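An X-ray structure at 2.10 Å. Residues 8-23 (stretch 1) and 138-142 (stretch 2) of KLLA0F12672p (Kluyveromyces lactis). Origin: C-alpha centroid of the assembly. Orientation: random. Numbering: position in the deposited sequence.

Stretch 1, residues 8-23: IKEVVLKPYTNHRQLT
Stretch 2 138-142: VHLDD

The contact joins two parts of one chain that lie far apart in sequence, no two touching residues being fewer than 117 positions apart, and it buries 422 Å² summed over both sides. Stretch 1 enters as a helix that began earlier in the chain. Val12 N and Leu13 N both bond to Ile8 O, at 2.8 and 3.2 Å, the second bond marking a wider pi-type turn over residues 9-13. A 3-10 segment, residues 14-16, follows, with Tyr16 N 2.8 Å from Leu13 O, and then a type I beta turn from Tyr16 to His19, closed by His19 N to Tyr16 O at 3.0 Å. Arg20 (phi/psi -97/-15°) precedes the extended Gln21 (-142/146°) and Leu22 (-109/145°). Stretch 2 has no regular structure: Val138 and His139 are turn-like (-63/-27° and -71/-8°), Leu140 is extended (-94/147°), and Asp141 is again turn-like (-60/-25°). In register, the CA of Leu13 lies 6.7 Å from the CA of His139, and the CA of Thr17 lies 6.1 Å from the CA of Leu140.

His139 dominates, with 138 Å² covered by stretch 1. Its CA-to-CB bond points toward that stretch, and chi1 of 57° (p) with chi2 of 118° sets the imidazole among the backbone carbonyls of the turn and the loop after it. His139 ND1 donates a hydrogen bond to Tyr16 O over 3.3 Å, with an N-H...acceptor angle of 153°. Tyr16 O thus accepts both from the amide of His19, within the turn, and from the ring across the contact. The carbonyls of Tyr16, His19 and Arg20 all lie at the ring edge, near its plane, while one face is covered by Leu22, chi1 m and chi2 t, whose CD1 is 3.9 Å from the centroid of the His139 ring and 27° off its normal, a CH-pi interaction; the same CD1 comes within 3.6 Å of His139 CG. Leu13, also m and t, packs beside the base of the side chain, its CD2 4.3 Å from His139 CB.

Asp141 is the next most covered residue, at 56 Å². Its CB points sideways, but with chi1 of -69° (m) the carboxylate comes nearer to stretch 1. There OD2 meets Lys9 NZ at 3.2 Å, forming a salt bridge whose hydrogen bond is weak. Lys9 points toward stretch 2 and reaches the acid through a nearly straight chain, chi1 m and chi2 to chi4 all t, so that the helix is tied to the far end of the contact by an extended arm.

Leu140 (m, t), between His139 and Asp141 in sequence, lays a methyl against the turn: its CD2 is 4.0 Å from Thr17 O and 3.9 Å from His19 O. The CB of Thr17 points away from stretch 2, and its OG1 instead makes a weak hydrogen bond to Lys14 O, at 3.5 Å.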

# COMPACT_ATOMS: atom_id res chain seq x y z
N ILE A 8 1.47 2.85 -11.78
CA ILE A 8 0.89 1.55 -11.38
C ILE A 8 0.20 0.88 -12.58
O ILE A 8 0.43 -0.30 -12.84
CB ILE A 8 -0.07 1.71 -10.21
CG1 ILE A 8 0.75 2.10 -8.95
CG2 ILE A 8 -0.87 0.41 -9.94
CD1 ILE A 8 -0.07 2.80 -7.92
N LYS A 9 -0.55 1.65 -13.34
CA LYS A 9 -1.29 1.10 -14.49
C LYS A 9 -0.32 0.58 -15.50
O LYS A 9 -0.49 -0.49 -16.05
CB LYS A 9 -2.18 2.17 -15.10
CG LYS A 9 -3.40 2.44 -14.25
CD LYS A 9 -4.25 3.57 -14.82
CE LYS A 9 -5.51 3.79 -13.98
NZ LYS A 9 -6.46 4.69 -14.70
N GLU A 10 0.76 1.32 -15.70
CA GLU A 10 1.77 0.92 -16.66
C GLU A 10 2.64 -0.26 -16.23
O GLU A 10 2.93 -1.14 -17.05
CB GLU A 10 2.66 2.13 -17.00
CG GLU A 10 2.19 2.90 -18.21
CD GLU A 10 2.23 2.05 -19.44
OE1 GLU A 10 3.30 1.49 -19.74
OE2 GLU A 10 1.17 1.92 -20.08
N VAL A 11 3.09 -0.28 -14.98
CA VAL A 11 4.07 -1.31 -14.53
C VAL A 11 3.42 -2.48 -13.79
O VAL A 11 4.10 -3.48 -13.50
CB VAL A 11 5.19 -0.71 -13.61
CG1 VAL A 11 6.12 -1.78 -13.01
CG2 VAL A 11 6.03 0.26 -14.37
N VAL A 12 2.15 -2.37 -13.43
CA VAL A 12 1.48 -3.45 -12.72
C VAL A 12 0.30 -3.98 -13.52
O VAL A 12 0.15 -5.17 -13.73
CB VAL A 12 1.02 -3.01 -11.31
CG1 VAL A 12 0.29 -4.15 -10.61
CG2 VAL A 12 2.20 -2.56 -10.46
N LEU A 13 -0.59 -3.10 -13.92
CA LEU A 13 -1.85 -3.57 -14.49
C LEU A 13 -1.88 -3.77 -16.02
O LEU A 13 -2.85 -4.36 -16.54
CB LEU A 13 -2.94 -2.61 -14.11
CG LEU A 13 -3.32 -2.57 -12.62
CD1 LEU A 13 -4.30 -1.43 -12.45
CD2 LEU A 13 -3.95 -3.86 -12.10
N LYS A 14 -0.85 -3.27 -16.71
CA LYS A 14 -0.90 -3.14 -18.18
C LYS A 14 -1.33 -4.48 -18.86
O LYS A 14 -2.24 -4.50 -19.66
CB LYS A 14 0.42 -2.57 -18.68
CG LYS A 14 0.68 -2.65 -20.17
CD LYS A 14 1.98 -1.96 -20.51
CE LYS A 14 2.14 -1.82 -22.01
NZ LYS A 14 2.85 -0.56 -22.36
N PRO A 15 -0.77 -5.61 -18.44
CA PRO A 15 -1.13 -6.85 -19.15
C PRO A 15 -2.58 -7.22 -19.10
O PRO A 15 -3.00 -8.09 -19.87
CB PRO A 15 -0.38 -7.93 -18.38
CG PRO A 15 0.77 -7.23 -17.77
CD PRO A 15 0.26 -5.84 -17.42
N TYR A 16 -3.32 -6.68 -18.12
CA TYR A 16 -4.61 -7.23 -17.74
C TYR A 16 -5.73 -6.29 -18.16
O TYR A 16 -6.89 -6.63 -17.93
CB TYR A 16 -4.62 -7.52 -16.21
CG TYR A 16 -3.46 -8.42 -15.83
CD1 TYR A 16 -2.33 -7.94 -15.13
CD2 TYR A 16 -3.44 -9.75 -16.24
CE1 TYR A 16 -1.25 -8.80 -14.80
CE2 TYR A 16 -2.38 -10.61 -15.92
CZ TYR A 16 -1.28 -10.13 -15.21
OH TYR A 16 -0.25 -11.02 -14.97
N THR A 17 -5.40 -5.17 -18.80
CA THR A 17 -6.41 -4.17 -19.18
C THR A 17 -7.53 -4.75 -20.04
O THR A 17 -8.66 -4.26 -19.91
CB THR A 17 -5.87 -2.93 -19.94
OG1 THR A 17 -5.17 -3.33 -21.13
CG2 THR A 17 -4.93 -2.11 -19.05
N ASN A 18 -7.29 -5.76 -20.86
CA ASN A 18 -8.36 -6.31 -21.68
C ASN A 18 -8.93 -7.64 -21.21
O ASN A 18 -9.65 -8.28 -21.93
CB ASN A 18 -7.93 -6.37 -23.16
CG ASN A 18 -9.09 -6.56 -24.12
OD1 ASN A 18 -9.08 -7.45 -24.92
ND2 ASN A 18 -10.06 -5.73 -24.04
N HIS A 19 -8.61 -8.06 -20.00
CA HIS A 19 -9.10 -9.33 -19.50
C HIS A 19 -10.42 -9.14 -18.89
O HIS A 19 -10.63 -8.19 -18.17
CB HIS A 19 -8.22 -9.86 -18.38
CG HIS A 19 -6.94 -10.46 -18.82
ND1 HIS A 19 -6.56 -11.65 -18.40
CD2 HIS A 19 -5.94 -9.98 -19.60
CE1 HIS A 19 -5.38 -11.93 -18.91
NE2 HIS A 19 -5.00 -10.91 -19.65
N ARG A 20 -11.35 -10.02 -19.11
CA ARG A 20 -12.59 -9.76 -18.43
C ARG A 20 -12.67 -10.54 -17.16
O ARG A 20 -13.47 -10.28 -16.32
CB ARG A 20 -13.79 -10.02 -19.31
CG ARG A 20 -13.79 -11.30 -20.07
CD ARG A 20 -14.61 -11.12 -21.34
NE ARG A 20 -16.02 -11.20 -21.07
CZ ARG A 20 -16.63 -12.32 -20.73
NH1 ARG A 20 -15.97 -13.44 -20.62
NH2 ARG A 20 -17.92 -12.31 -20.48
N GLN A 21 -11.79 -11.51 -17.05
CA GLN A 21 -11.60 -12.27 -15.82
C GLN A 21 -10.14 -12.59 -15.58
O GLN A 21 -9.37 -12.81 -16.51
CB GLN A 21 -12.41 -13.54 -15.80
CG GLN A 21 -13.87 -13.24 -15.62
CD GLN A 21 -14.61 -14.47 -15.22
OE1 GLN A 21 -14.28 -15.56 -15.67
NE2 GLN A 21 -15.63 -14.31 -14.38
N LEU A 22 -9.77 -12.61 -14.32
CA LEU A 22 -8.42 -12.98 -13.91
C LEU A 22 -8.40 -14.32 -13.23
O LEU A 22 -9.35 -14.68 -12.49
CB LEU A 22 -7.91 -11.93 -12.93
CG LEU A 22 -7.75 -10.55 -13.48
CD1 LEU A 22 -7.27 -9.62 -12.38
CD2 LEU A 22 -6.78 -10.55 -14.68
N THR A 23 -7.33 -15.06 -13.45
CA THR A 23 -7.06 -16.25 -12.66
C THR A 23 -6.49 -15.81 -11.29
O THR A 23 -6.02 -14.65 -11.10
CB THR A 23 -6.02 -17.18 -13.31
OG1 THR A 23 -4.75 -16.52 -13.36
CG2 THR A 23 -6.41 -17.62 -14.78
N VAL A 138 -11.68 -5.39 -10.37
CA VAL A 138 -10.73 -4.39 -9.76
C VAL A 138 -9.57 -4.02 -10.64
O VAL A 138 -8.91 -3.04 -10.39
CB VAL A 138 -9.92 -4.82 -8.49
CG1 VAL A 138 -10.32 -4.06 -7.27
CG2 VAL A 138 -9.69 -6.33 -8.32
N HIS A 139 -9.18 -4.92 -11.52
CA HIS A 139 -8.12 -4.60 -12.49
C HIS A 139 -8.52 -3.61 -13.60
O HIS A 139 -7.65 -3.21 -14.37
CB HIS A 139 -7.63 -5.87 -13.17
CG HIS A 139 -8.71 -6.64 -13.86
ND1 HIS A 139 -8.72 -6.86 -15.21
CD2 HIS A 139 -9.83 -7.22 -13.37
CE1 HIS A 139 -9.80 -7.55 -15.53
NE2 HIS A 139 -10.48 -7.79 -14.42
N LEU A 140 -9.81 -3.25 -13.68
CA LEU A 140 -10.32 -2.48 -14.83
C LEU A 140 -10.32 -1.01 -14.57
O LEU A 140 -10.60 -0.57 -13.45
CB LEU A 140 -11.74 -2.90 -15.17
CG LEU A 140 -11.84 -4.38 -15.52
CD1 LEU A 140 -13.25 -4.91 -15.68
CD2 LEU A 140 -11.05 -4.62 -16.77
N ASP A 141 -10.08 -0.23 -15.62
CA ASP A 141 -10.16 1.23 -15.52
C ASP A 141 -11.53 1.76 -15.09
O ASP A 141 -11.59 2.78 -14.45
CB ASP A 141 -9.72 1.89 -16.84
CG ASP A 141 -8.22 1.71 -17.08
OD1 ASP A 141 -7.80 1.30 -18.18
OD2 ASP A 141 -7.45 1.97 -16.13
N ASP A 142 -12.60 1.01 -15.32
CA ASP A 142 -13.93 1.44 -14.87
C ASP A 142 -14.38 0.98 -13.46
O ASP A 142 -15.50 1.24 -13.06
CB ASP A 142 -15.00 0.98 -15.89
CG ASP A 142 -15.03 -0.53 -16.07
OD1 ASP A 142 -15.89 -1.20 -15.46
OD2 ASP A 142 -14.16 -1.04 -16.81